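Local structure of Bd0816 (Bdellovibrio bacteriovorus HD100, 5CER) at residues 56-61 and 70-75; 96-101 and 173-178; 295-300 and 316-321; 334-339 and 374-379. The protein probably acts as a serine-type D-Ala-D-Ala carboxypeptidase of the peptidase S13 family. The protein carries 2 engineered substitutions. One frame throughout, in Å; residues are numbered along the deposited sequence.

Interaction 1 of 4, residues 56-61 and 70-75; sequences VLHLTP and HVEGSR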
loop_
_atom_site.group_PDB
_atom_site.type_symbol
_atom_site.label_atom_id
_atom_site.label_comp_id
_atom_site.label_asym_id
_atom_site.label_seq_id
_atom_site.Cartn_x
_atom_site.Cartn_y
_atom_site.Cartn_z
ATOM N N VAL A 56 -17.296 8.479 -21.528
ATOM C CA VAL A 56 -18.161 8.328 -22.711
ATOM C C VAL A 56 -17.309 8.234 -24.003
ATOM O O VAL A 56 -16.387 9.011 -24.224
ATOM C CB VAL A 56 -19.209 9.452 -22.824
ATOM C CG1 VAL A 56 -20.179 9.164 -23.955
ATOM C CG2 VAL A 56 -19.975 9.595 -21.525
ATOM N N LEU A 57 -17.639 7.233 -24.820
ATOM C CA LEU A 57 -16.902 6.889 -26.015
ATOM C C LEU A 57 -17.862 7.135 -27.181
ATOM O O LEU A 57 -18.936 6.539 -27.250
ATOM C CB LEU A 57 -16.469 5.421 -25.962
ATOM C CG LEU A 57 -15.733 4.970 -24.702
ATOM C CD1 LEU A 57 -15.661 3.476 -24.625
ATOM C CD2 LEU A 57 -14.338 5.555 -24.637
ATOM N N HIS A 58 -17.452 8.007 -28.091
ATOM C CA HIS A 58 -18.235 8.498 -29.230
ATOM C C HIS A 58 -17.637 7.864 -30.493
ATOM O O HIS A 58 -16.551 8.227 -30.918
ATOM C CB HIS A 58 -18.156 10.033 -29.263
ATOM C CG HIS A 58 -18.860 10.674 -28.117
ATOM N ND1 HIS A 58 -20.229 10.834 -28.084
ATOM C CD2 HIS A 58 -18.397 11.151 -26.942
ATOM C CE1 HIS A 58 -20.575 11.400 -26.944
ATOM N NE2 HIS A 58 -19.482 11.597 -26.230
ATOM N N LEU A 59 -18.349 6.890 -31.036
ATOM C CA LEU A 59 -17.861 6.009 -32.082
ATOM C C LEU A 59 -18.601 6.332 -33.382
ATOM O O LEU A 59 -19.846 6.251 -33.450
ATOM C CB LEU A 59 -18.107 4.571 -31.639
ATOM C CG LEU A 59 -17.025 4.019 -30.721
ATOM C CD1 LEU A 59 -17.637 3.179 -29.611
ATOM C CD2 LEU A 59 -15.988 3.195 -31.458
ATOM N N THR A 60 -17.845 6.745 -34.408
ATOM C CA THR A 60 -18.414 7.136 -35.685
ATOM C C THR A 60 -17.790 6.281 -36.794
ATOM O O THR A 60 -16.577 6.292 -36.942
ATOM C CB THR A 60 -18.144 8.646 -35.944
ATOM O OG1 THR A 60 -18.616 9.436 -34.846
ATOM C CG2 THR A 60 -18.778 9.119 -37.242
ATOM N N PRO A 61 -18.614 5.567 -37.595
ATOM C CA PRO A 61 -18.040 4.812 -38.718
ATOM C C PRO A 61 -17.331 5.659 -39.787
ATOM O O PRO A 61 -17.815 6.750 -40.154
ATOM C CB PRO A 61 -19.236 4.081 -39.346
ATOM C CG PRO A 61 -20.426 4.373 -38.516
ATOM C CD PRO A 61 -20.080 5.373 -37.465
ATOM N N HIS A 70 -14.030 9.569 -30.260
ATOM C CA HIS A 70 -13.751 10.689 -29.363
ATOM C C HIS A 70 -14.046 10.246 -27.927
ATOM O O HIS A 70 -15.171 9.825 -27.625
ATOM C CB HIS A 70 -14.590 11.930 -29.700
ATOM C CG HIS A 70 -14.338 13.069 -28.770
ATOM N ND1 HIS A 70 -13.143 13.753 -28.750
ATOM C CD2 HIS A 70 -15.102 13.614 -27.792
ATOM C CE1 HIS A 70 -13.180 14.678 -27.804
ATOM N NE2 HIS A 70 -14.366 14.632 -27.221
ATOM N N VAL A 71 -13.048 10.361 -27.045
ATOM C CA VAL A 71 -13.207 10.003 -25.649
ATOM C C VAL A 71 -13.556 11.256 -24.899
ATOM O O VAL A 71 -12.746 12.206 -24.810
ATOM C CB VAL A 71 -11.900 9.405 -25.066
ATOM C CG1 VAL A 71 -12.124 8.902 -23.641
ATOM C CG2 VAL A 71 -11.379 8.283 -25.967
ATOM N N GLU A 72 -14.756 11.251 -24.332
ATOM C CA GLU A 72 -15.184 12.282 -23.410
ATOM C C GLU A 72 -14.869 11.750 -22.014
ATOM O O GLU A 72 -15.491 10.819 -21.551
ATOM C CB GLU A 72 -16.661 12.568 -23.570
ATOM C CG GLU A 72 -17.206 13.650 -22.661
ATOM C CD GLU A 72 -18.710 13.752 -22.712
ATOM O OE1 GLU A 72 -19.310 13.130 -23.583
ATOM O OE2 GLU A 72 -19.304 14.462 -21.879
ATOM N N GLY A 73 -13.940 12.405 -21.328
ATOM C CA GLY A 73 -13.361 11.895 -20.058
ATOM C C GLY A 73 -14.191 12.197 -18.826
ATOM O O GLY A 73 -14.970 13.147 -18.827
ATOM N N SER A 74 -14.067 11.346 -17.820
ATOM C CA SER A 74 -14.705 11.537 -16.520
ATOM C C SER A 74 -13.656 11.809 -15.422
ATOM O O SER A 74 -13.956 11.724 -14.262
ATOM C CB SER A 74 -15.447 10.265 -16.174
ATOM O OG SER A 74 -14.552 9.139 -16.129
ATOM N N ARG A 75 -12.416 12.100 -15.819
ATOM C CA ARG A 75 -11.265 12.214 -14.927
ATOM C C ARG A 75 -10.994 10.942 -14.069
ATOM O O ARG A 75 -10.439 11.035 -12.978
ATOM C CB ARG A 75 -11.369 13.470 -14.034
ATOM C CG ARG A 75 -11.690 14.754 -14.786
ATOM C CD ARG A 75 -11.389 15.997 -13.944
ATOM N NE ARG A 75 -9.972 16.089 -13.588
ATOM C CZ ARG A 75 -9.008 16.540 -14.364
ATOM N NH1 ARG A 75 -9.260 17.014 -15.571
ATOM N NH2 ARG A 75 -7.776 16.525 -13.929
#

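Interaction 2 of 4, residues 96-101 and 173-178; sequences VTKIEN and TIEVRN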
loop_
_atom_site.group_PDB
_atom_site.type_symbol
_atom_site.label_atom_id
_atom_site.label_comp_id
_atom_site.label_asym_id
_atom_site.label_seq_id
_atom_site.Cartn_x
_atom_site.Cartn_y
_atom_site.Cartn_z
ATOM N N VAL A 96 -15.529 -3.644 -32.885
ATOM C CA VAL A 96 -14.570 -2.587 -33.189
ATOM C C VAL A 96 -13.168 -3.081 -32.879
ATOM O O VAL A 96 -12.816 -3.321 -31.707
ATOM C CB VAL A 96 -14.889 -1.309 -32.416
ATOM C CG1 VAL A 96 -13.775 -0.280 -32.605
ATOM C CG2 VAL A 96 -16.231 -0.739 -32.863
ATOM N N THR A 97 -12.377 -3.234 -33.939
ATOM C CA THR A 97 -11.026 -3.719 -33.855
ATOM C C THR A 97 -10.015 -2.646 -34.344
ATOM O O THR A 97 -8.804 -2.715 -34.050
ATOM C CB THR A 97 -11.047 -5.066 -34.634
ATOM O OG1 THR A 97 -10.538 -6.142 -33.847
ATOM C CG2 THR A 97 -10.439 -5.024 -36.045
ATOM N N LYS A 98 -10.503 -1.625 -35.036
ATOM C CA LYS A 98 -9.663 -0.618 -35.696
ATOM C C LYS A 98 -10.226 0.768 -35.483
ATOM O O LYS A 98 -11.403 0.989 -35.749
ATOM C CB LYS A 98 -9.603 -0.919 -37.210
ATOM C CG LYS A 98 -8.742 -2.122 -37.557
ATOM C CD LYS A 98 -8.534 -2.305 -39.066
ATOM C CE LYS A 98 -8.130 -3.717 -39.363
ATOM N NZ LYS A 98 -7.351 -3.886 -40.616
ATOM N N ILE A 99 -9.389 1.677 -34.996
ATOM C CA ILE A 99 -9.751 3.066 -34.845
ATOM C C ILE A 99 -8.931 3.909 -35.813
ATOM O O ILE A 99 -7.704 3.839 -35.796
ATOM C CB ILE A 99 -9.478 3.626 -33.435
ATOM C CG1 ILE A 99 -9.875 2.651 -32.307
ATOM C CG2 ILE A 99 -10.076 5.042 -33.283
ATOM C CD1 ILE A 99 -11.334 2.348 -32.092
ATOM N N GLU A 100 -9.590 4.714 -36.651
ATOM C CA GLU A 100 -8.866 5.674 -37.513
ATOM C C GLU A 100 -8.355 6.852 -36.682
ATOM O O GLU A 100 -7.168 6.913 -36.379
ATOM C CB GLU A 100 -9.746 6.195 -38.643
ATOM C CG GLU A 100 -9.859 5.300 -39.861
ATOM C CD GLU A 100 -8.520 4.922 -40.454
ATOM O OE1 GLU A 100 -7.815 5.828 -40.910
ATOM O OE2 GLU A 100 -8.213 3.711 -40.520
ATOM N N ASN A 101 -9.261 7.759 -36.311
ATOM C CA ASN A 101 -8.934 8.968 -35.565
ATOM C C ASN A 101 -9.439 8.832 -34.143
ATOM O O ASN A 101 -10.651 8.766 -33.898
ATOM C CB ASN A 101 -9.610 10.201 -36.167
ATOM C CG ASN A 101 -9.073 10.592 -37.513
ATOM O OD1 ASN A 101 -9.806 11.177 -38.329
ATOM N ND2 ASN A 101 -7.855 10.237 -37.792
ATOM N N THR A 173 -7.677 -7.512 -29.691
ATOM C CA THR A 173 -6.699 -6.525 -30.189
ATOM C C THR A 173 -7.399 -5.235 -30.552
ATOM O O THR A 173 -8.604 -5.229 -30.757
ATOM C CB THR A 173 -5.876 -7.027 -31.424
ATOM O OG1 THR A 173 -6.711 -6.954 -32.555
ATOM C CG2 THR A 173 -5.355 -8.456 -31.284
ATOM N N ILE A 174 -6.599 -4.176 -30.656
ATOM C CA ILE A 174 -7.018 -2.907 -31.197
ATOM C C ILE A 174 -5.873 -2.316 -32.049
ATOM O O ILE A 174 -4.703 -2.636 -31.838
ATOM C CB ILE A 174 -7.430 -1.947 -30.058
ATOM C CG1 ILE A 174 -8.356 -0.840 -30.580
ATOM C CG2 ILE A 174 -6.218 -1.348 -29.370
ATOM C CD1 ILE A 174 -9.756 -1.312 -30.864
ATOM N N GLU A 175 -6.235 -1.541 -33.070
ATOM C CA GLU A 175 -5.285 -0.752 -33.869
ATOM C C GLU A 175 -5.789 0.679 -33.849
ATOM O O GLU A 175 -6.989 0.910 -33.993
ATOM C CB GLU A 175 -5.261 -1.217 -35.306
ATOM C CG GLU A 175 -4.447 -2.448 -35.603
ATOM C CD GLU A 175 -4.404 -2.756 -37.096
ATOM O OE1 GLU A 175 -4.896 -1.954 -37.946
ATOM O OE2 GLU A 175 -3.862 -3.820 -37.440
ATOM N N VAL A 176 -4.877 1.625 -33.716
ATOM C CA VAL A 176 -5.203 3.037 -33.739
ATOM C C VAL A 176 -4.214 3.745 -34.638
ATOM O O VAL A 176 -3.007 3.717 -34.427
ATOM C CB VAL A 176 -5.148 3.662 -32.330
ATOM C CG1 VAL A 176 -5.609 5.114 -32.345
ATOM C CG2 VAL A 176 -5.995 2.844 -31.382
ATOM N N ARG A 177 -4.733 4.363 -35.666
ATOM C CA ARG A 177 -3.915 5.081 -36.608
ATOM C C ARG A 177 -3.441 6.458 -36.128
ATOM O O ARG A 177 -2.262 6.742 -36.204
ATOM C CB ARG A 177 -4.724 5.300 -37.882
ATOM C CG ARG A 177 -3.843 5.750 -39.020
ATOM C CD ARG A 177 -4.421 5.600 -40.387
ATOM N NE ARG A 177 -4.175 4.312 -41.039
ATOM C CZ ARG A 177 -4.962 3.886 -42.005
ATOM N NH1 ARG A 177 -5.932 4.683 -42.432
ATOM N NH2 ARG A 177 -4.784 2.711 -42.576
ATOM N N ASN A 178 -4.376 7.328 -35.755
ATOM C CA ASN A 178 -4.062 8.694 -35.362
ATOM C C ASN A 178 -4.637 8.976 -34.013
ATOM O O ASN A 178 -5.696 8.474 -33.666
ATOM C CB ASN A 178 -4.615 9.690 -36.357
ATOM C CG ASN A 178 -3.836 9.681 -37.660
ATOM O OD1 ASN A 178 -2.628 9.837 -37.675
ATOM N ND2 ASN A 178 -4.531 9.481 -38.769
#

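Interaction 3 of 4, residues 295-300 and 316-321; sequences LSVANK and SMIAKT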
loop_
_atom_site.group_PDB
_atom_site.type_symbol
_atom_site.label_atom_id
_atom_site.label_comp_id
_atom_site.label_asym_id
_atom_site.label_seq_id
_atom_site.Cartn_x
_atom_site.Cartn_y
_atom_site.Cartn_z
ATOM N N LEU A 295 -10.747 0.472 3.594
ATOM C CA LEU A 295 -9.420 0.312 4.168
ATOM C C LEU A 295 -9.100 -1.158 4.276
ATOM O O LEU A 295 -9.992 -2.011 4.406
ATOM C CB LEU A 295 -9.365 0.974 5.547
ATOM C CG LEU A 295 -9.640 2.468 5.644
ATOM C CD1 LEU A 295 -9.397 2.959 7.051
ATOM C CD2 LEU A 295 -8.795 3.273 4.692
ATOM N N SER A 296 -7.825 -1.442 4.303
ATOM C CA SER A 296 -7.292 -2.795 4.325
ATOM C C SER A 296 -7.556 -3.508 5.644
ATOM O O SER A 296 -7.638 -2.857 6.679
ATOM C CB SER A 296 -5.780 -2.767 4.065
ATOM O OG SER A 296 -5.471 -1.984 2.921
ATOM N N VAL A 297 -7.632 -4.838 5.582
ATOM C CA VAL A 297 -7.822 -5.670 6.743
ATOM C C VAL A 297 -6.576 -6.486 6.966
ATOM O O VAL A 297 -6.141 -7.192 6.058
ATOM C CB VAL A 297 -9.004 -6.641 6.549
ATOM C CG1 VAL A 297 -9.187 -7.513 7.771
ATOM C CG2 VAL A 297 -10.279 -5.840 6.278
ATOM N N ALA A 298 -6.017 -6.401 8.174
ATOM C CA ALA A 298 -4.784 -7.092 8.518
ATOM C C ALA A 298 -4.863 -8.557 8.162
ATOM O O ALA A 298 -5.792 -9.247 8.549
ATOM C CB ALA A 298 -4.451 -6.932 9.983
ATOM N N ASN A 299 -3.849 -9.021 7.437
ATOM C CA ASN A 299 -3.709 -10.404 7.036
ATOM C C ASN A 299 -4.681 -10.840 5.948
ATOM O O ASN A 299 -4.255 -11.522 5.017
ATOM C CB ASN A 299 -3.740 -11.361 8.236
ATOM C CG ASN A 299 -3.436 -12.781 7.870
ATOM O OD1 ASN A 299 -4.260 -13.663 8.096
ATOM N ND2 ASN A 299 -2.272 -13.029 7.300
ATOM N N LYS A 300 -5.946 -10.467 6.051
ATOM C CA LYS A 300 -6.942 -10.931 5.090
ATOM C C LYS A 300 -6.882 -10.299 3.704
ATOM O O LYS A 300 -7.213 -10.975 2.722
ATOM C CB LYS A 300 -8.347 -10.816 5.685
ATOM C CG LYS A 300 -8.616 -11.854 6.784
ATOM C CD LYS A 300 -9.983 -11.610 7.399
ATOM C CE LYS A 300 -10.171 -12.259 8.751
ATOM N NZ LYS A 300 -10.433 -13.707 8.562
ATOM N N SER A 316 -8.089 -8.861 12.778
ATOM C CA SER A 316 -8.767 -8.051 13.804
ATOM C C SER A 316 -8.476 -6.549 13.748
ATOM O O SER A 316 -8.824 -5.830 14.668
ATOM C CB SER A 316 -8.337 -8.558 15.170
ATOM O OG SER A 316 -8.745 -9.886 15.335
ATOM N N MET A 317 -7.796 -6.095 12.702
ATOM C CA MET A 317 -7.468 -4.706 12.567
ATOM C C MET A 317 -7.799 -4.293 11.150
ATOM O O MET A 317 -7.435 -5.004 10.174
ATOM C CB MET A 317 -5.964 -4.433 12.861
ATOM C CG MET A 317 -5.538 -2.976 12.725
ATOM S SD MET A 317 -3.763 -2.753 13.009
ATOM C CE MET A 317 -3.072 -3.429 11.501
ATOM N N ILE A 318 -8.421 -3.118 11.050
ATOM C CA ILE A 318 -8.620 -2.436 9.813
ATOM C C ILE A 318 -7.695 -1.236 9.866
ATOM O O ILE A 318 -7.737 -0.513 10.826
ATOM C CB ILE A 318 -10.053 -1.954 9.686
ATOM C CG1 ILE A 318 -10.994 -3.148 9.604
ATOM C CG2 ILE A 318 -10.217 -1.100 8.427
ATOM C CD1 ILE A 318 -12.409 -2.871 10.005
ATOM N N ALA A 319 -6.853 -1.017 8.848
ATOM C CA ALA A 319 -5.868 0.056 8.947
ATOM C C ALA A 319 -5.263 0.467 7.639
ATOM O O ALA A 319 -5.279 -0.266 6.610
ATOM C CB ALA A 319 -4.765 -0.359 9.897
ATOM N N LYS A 320 -4.693 1.662 7.703
ATOM C CA LYS A 320 -3.850 2.250 6.624
ATOM C C LYS A 320 -2.464 2.559 7.199
ATOM O O LYS A 320 -2.384 3.126 8.283
ATOM C CB LYS A 320 -4.513 3.527 6.122
ATOM C CG LYS A 320 -3.751 4.268 5.057
ATOM C CD LYS A 320 -3.896 3.606 3.695
ATOM C CE LYS A 320 -2.838 4.071 2.712
ATOM N NZ LYS A 320 -1.552 3.396 3.016
ATOM N N THR A 321 -1.425 2.175 6.448
ATOM C CA THR A 321 -0.052 2.455 6.808
ATOM C C THR A 321 0.436 3.722 6.184
ATOM O O THR A 321 -0.138 4.242 5.211
ATOM C CB THR A 321 0.879 1.362 6.310
ATOM O OG1 THR A 321 0.677 1.164 4.919
ATOM C CG2 THR A 321 0.652 0.044 7.073
HETATM O O HOH W 1 -5.801 0.450 4.145
#

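Interaction 4 of 4, residues 334-339 and 374-379; sequences ISTKEG and NKRSGP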
loop_
_atom_site.group_PDB
_atom_site.type_symbol
_atom_site.label_atom_id
_atom_site.label_comp_id
_atom_site.label_asym_id
_atom_site.label_seq_id
_atom_site.Cartn_x
_atom_site.Cartn_y
_atom_site.Cartn_z
ATOM N N ILE A 334 -9.185 -1.383 15.696
ATOM C CA ILE A 334 -8.892 -2.730 16.171
ATOM C C ILE A 334 -10.193 -3.268 16.703
ATOM O O ILE A 334 -11.012 -2.517 17.304
ATOM C CB ILE A 334 -7.797 -2.729 17.254
ATOM C CG1 ILE A 334 -8.106 -1.776 18.420
ATOM C CG2 ILE A 334 -6.430 -2.356 16.635
ATOM C CD1 ILE A 334 -7.074 -1.851 19.569
ATOM N N SER A 335 -10.402 -4.558 16.494
ATOM C CA SER A 335 -11.596 -5.224 16.974
ATOM C C SER A 335 -11.147 -6.147 18.116
ATOM O O SER A 335 -10.369 -7.031 17.886
ATOM C CB SER A 335 -12.233 -6.026 15.849
ATOM O OG SER A 335 -13.146 -6.983 16.353
ATOM N N THR A 336 -11.717 -5.941 19.298
ATOM C CA THR A 336 -11.330 -6.611 20.521
ATOM C C THR A 336 -12.566 -7.102 21.229
ATOM O O THR A 336 -13.690 -6.707 20.901
ATOM C CB THR A 336 -10.626 -5.627 21.473
ATOM O OG1 THR A 336 -11.583 -4.752 22.100
ATOM C CG2 THR A 336 -9.601 -4.781 20.730
ATOM N N LYS A 337 -12.369 -7.927 22.250
ATOM C CA LYS A 337 -13.493 -8.412 23.052
ATOM C C LYS A 337 -14.255 -7.311 23.803
ATOM O O LYS A 337 -15.338 -7.569 24.293
ATOM C CB LYS A 337 -13.041 -9.547 23.994
ATOM C CG LYS A 337 -12.618 -10.790 23.231
ATOM C CD LYS A 337 -12.447 -12.009 24.123
ATOM C CE LYS A 337 -11.843 -13.213 23.389
ATOM N NZ LYS A 337 -10.363 -13.042 23.159
ATOM N N GLU A 338 -13.676 -6.119 23.957
ATOM C CA GLU A 338 -14.381 -4.966 24.532
ATOM C C GLU A 338 -14.946 -4.015 23.464
ATOM O O GLU A 338 -15.309 -2.888 23.794
ATOM C CB GLU A 338 -13.463 -4.194 25.452
ATOM C CG GLU A 338 -13.084 -4.966 26.699
ATOM C CD GLU A 338 -12.051 -4.252 27.531
ATOM O OE1 GLU A 338 -11.852 -3.029 27.322
ATOM O OE2 GLU A 338 -11.423 -4.901 28.390
ATOM N N GLY A 339 -14.980 -4.447 22.200
ATOM C CA GLY A 339 -15.520 -3.651 21.109
ATOM C C GLY A 339 -14.439 -3.205 20.163
ATOM O O GLY A 339 -13.258 -3.593 20.300
ATOM N N ASN A 374 -4.197 -6.356 23.840
ATOM C CA ASN A 374 -4.073 -7.034 25.105
ATOM C C ASN A 374 -4.896 -6.399 26.203
ATOM O O ASN A 374 -5.610 -7.108 26.915
ATOM C CB ASN A 374 -2.614 -7.082 25.552
ATOM C CG ASN A 374 -1.749 -7.991 24.684
ATOM O OD1 ASN A 374 -2.242 -8.953 24.067
ATOM N ND2 ASN A 374 -0.442 -7.770 24.731
ATOM N N LYS A 375 -4.775 -5.083 26.334
ATOM C CA LYS A 375 -5.472 -4.312 27.349
ATOM C C LYS A 375 -6.974 -4.210 27.128
ATOM O O LYS A 375 -7.702 -3.848 28.034
ATOM C CB LYS A 375 -4.917 -2.886 27.395
ATOM C CG LYS A 375 -3.512 -2.764 27.920
ATOM C CD LYS A 375 -3.449 -3.129 29.406
ATOM C CE LYS A 375 -2.240 -2.533 30.101
ATOM N NZ LYS A 375 -2.475 -2.499 31.576
ATOM N N ARG A 376 -7.430 -4.528 25.935
ATOM C CA ARG A 376 -8.860 -4.639 25.661
ATOM C C ARG A 376 -9.364 -6.109 25.541
ATOM O O ARG A 376 -10.329 -6.425 24.817
ATOM C CB ARG A 376 -9.161 -3.779 24.434
ATOM C CG ARG A 376 -9.143 -2.320 24.809
ATOM C CD ARG A 376 -8.743 -1.437 23.678
ATOM N NE ARG A 376 -8.483 -0.099 24.222
ATOM C CZ ARG A 376 -7.321 0.311 24.756
ATOM N NH1 ARG A 376 -6.259 -0.494 24.825
ATOM N NH2 ARG A 376 -7.209 1.549 25.235
ATOM N N SER A 377 -8.707 -6.994 26.303
ATOM C CA SER A 377 -9.115 -8.398 26.456
ATOM C C SER A 377 -8.967 -9.257 25.203
ATOM O O SER A 377 -9.607 -10.288 25.063
ATOM C CB SER A 377 -10.527 -8.504 27.065
ATOM O OG SER A 377 -10.524 -8.094 28.429
ATOM N N GLY A 378 -8.047 -8.867 24.329
ATOM C CA GLY A 378 -7.655 -9.698 23.209
ATOM C C GLY A 378 -8.454 -9.437 21.954
ATOM O O GLY A 378 -9.414 -8.684 21.960
ATOM N N PRO A 379 -8.055 -10.067 20.864
ATOM C CA PRO A 379 -8.656 -9.765 19.593
ATOM C C PRO A 379 -10.016 -10.404 19.435
ATOM O O PRO A 379 -10.287 -11.450 20.028
ATOM C CB PRO A 379 -7.661 -10.370 18.603
ATOM C CG PRO A 379 -6.991 -11.470 19.338
ATOM C CD PRO A 379 -6.935 -11.021 20.760
#

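Interaction 1 of 4, residues 56-61 and 70-75
Two first torsions bring His58 NE2 and Glu72 OE1 together. In His58 CG lies beside the backbone N and anti to the carbonyl carbon (chi1 -68°), which carries NE2 to the Glu72 carboxylate; in Glu72 CG is anti to the backbone N (chi1 -179°) and the chain runs on extended. His58 NE2 then donates to Glu72 OE1 at 3.1 Å along an almost straight path, N-H...O angle 171°. Ring and carboxylate are nearly coplanar, and OE1 lies close to the imidazole plane, so the bond would help hold the ring's rotation.

The backbone beneath is an antiparallel beta hairpin. Val56 with Glu72 and His58 with His70 are hydrogen-bonded pairs, exemplified by Glu72 N to Val56 O at 2.8 Å and His70 N to His58 O at 2.9 Å. Between them the non-hydrogen-bonded pair Leu57 and Val71 turns to the other face, where Leu57 CD2 lies 4.1 Å from Val71 CG1.

On the histidine face Tyr187 stacks on the His70 ring and also meets that of His58, while His70 ND1 is hydrogen-bonded to Thr103 OG1. Strand 194-199 flanks 56-61 through Leu57 and Val196; strand 98-104 flanks 70-72 through Val71 and Thr103.

Interaction 2 of 4, residues 96-101 and 173-178
Ile99 and Val176 pair across parallel neighbours: strands 98-104 and 175-181 are the two strands of a beta-alpha-beta crossover that passes through helices 130-145 and 151-163. Strand 175-181 is the sheet's outermost strand on this side within the chain.

Four backbone hydrogen bonds hold the pair. Glu175 uses both its N and its O toward 96-101, bonding to the residues either side of Lys98: its N donates to Thr97 O at 3.0 Å and its O accepts from Ile99 N at 2.7 Å. Further along, Arg177 N meets Ile99 O and, at the next residue, Asn178 N meets Glu100 O. These two successive donors coincide with a corner in the chain at Glu100.

Among apolar contacts, Ile99 and Val176 share a face of the sheet, where Ile99 CG1 packs alongside Val176 CG2 at 4.0 Å; Ile174 CD1 reaches Ile99 CD1 at 4.2 Å. Helix 81-93 covers Ile174 with Ile88 and Leu91.

Charges gather elsewhere. Lys98 lies alongside Glu175, its CD 3.8 Å from OE1, but NZ stays beyond salt-bridge distance. Glu100 bends at chi2 (-54°) to reach Arg177; carboxylate and guanidinium stand steeply turned, 73° apart, with Glu100 OE2 over the guanidinium face and OE1 2.7 Å from NH1 in a salt bridge.

Interaction 3 of 4, residues 295-300 and 316-321
Leu295 lays its CB against Ile318 CG2, 3.6 Å away, in the tightest apolar touch between 295-300 and 316-321. Ile318 brings this methyl into place by setting CG2 anti to its backbone N, with CG1 beside that N (chi1 -66°); CG1 in turn faces Val297 CG2 at the looser distance of 4.3 Å. Past the other end of the pairing, Ala298 CB meets Met317 CE at 4.1 Å. The Met317 chain runs extended as far as SD and then bends at chi3 (74°), which turns its terminal methyl to the alanine.

Two backbone hydrogen bonds join the chains: Ala319 N to Ser296 O at 3.0 Å and Ala298 N to Met317 O at 2.8 Å, the latter nearly linear at 172°. They flank the non-hydrogen-bonded antiparallel pair Val297 and Ile318. The short, weakly bonded strand 296-297 is the outermost strand, within this chain, of the antiparallel sheet. Its neighbour 317-324 carries Lys320 and Thr321, the start of the KTG motif characteristic of penicillin-binding proteins and serine beta-lactamases. Lys320 NZ hydrogen-bonds to Thr321 O and to Ser214 OG, consistent with a place beside the active site of this family.

On the other side of the Ser296-Ala319 pair a water supplies the link, accepting from Ser296 N at 2.8 Å and donating to Ala319 O at 2.6 Å. The Ser296 hydroxyl is hydrogen-bonded to Asn212 OD1 on helix 203-213.

Interaction 4 of 4, residues 334-339 and 374-379
Thr336 and Arg376 meet where a type I beta turn, the tip of the hairpin joining strands 327-336 and 339-348, rests on the Schellman motif that ends helix 356-375. Ser377, at positive phi (68°), is the C-prime residue of that cap.

Thr336 holds OG1 between its backbone N and carbonyl carbon (chi1 76°), which turns the hydroxyl back over the turn. There it donates to Gly339 O at 2.7 Å, on a lone pair in the carbonyl plane, and accepts from Glu338 N, making an ST turn. OG1 also lies 3.5 Å from Arg376 CB.

The extended methylenes of Lys337, CB to CD, run past Ser377 O, and the bend at chi4 (75°) turns NZ back to a weak bond with that oxygen at 3.4 Å. Its backbone N gives the firmer link, to Gly378 O at 3.1 Å.

Arg376 is poorly ordered, so its cation-pi contact with Phe341 and the hydrogen bond from NH1 to Leu372 O are less certain. The backbone of another protein chain of the assembly is hydrogen-bonded to Asn374 ND2. Glu338, extended beyond CG, crosses Arg376 at about a right angle, and its OE2 accepts a weak bond from Ser377 OG at 3.3 Å.

Overall arrangement
From the N terminus, interaction 1 closes the short loop of a beta hairpin. Interaction 2 follows it and closes a much longer, 71-residue excursion that includes helices 130-145 and 151-163. The two lie in one mixed sheet, where strand 67-72 neighbours strand 98-104, and touch through Leu59 and Val96, with centres 14 Å apart. On the opposite side of the chain's centre, interaction 3 closes the 15-residue loop ahead of strand 317-324, and interaction 4 closes the 34 residues between 339 and 374, joining a hairpin tip to the end of helix 356-375. Both reach the antiparallel sheet, through neighbouring strands 317-324 and 327-336, probably hydrogen-bonded from Ser335 N to Ser316 O. All four run in series; none nests or crosses.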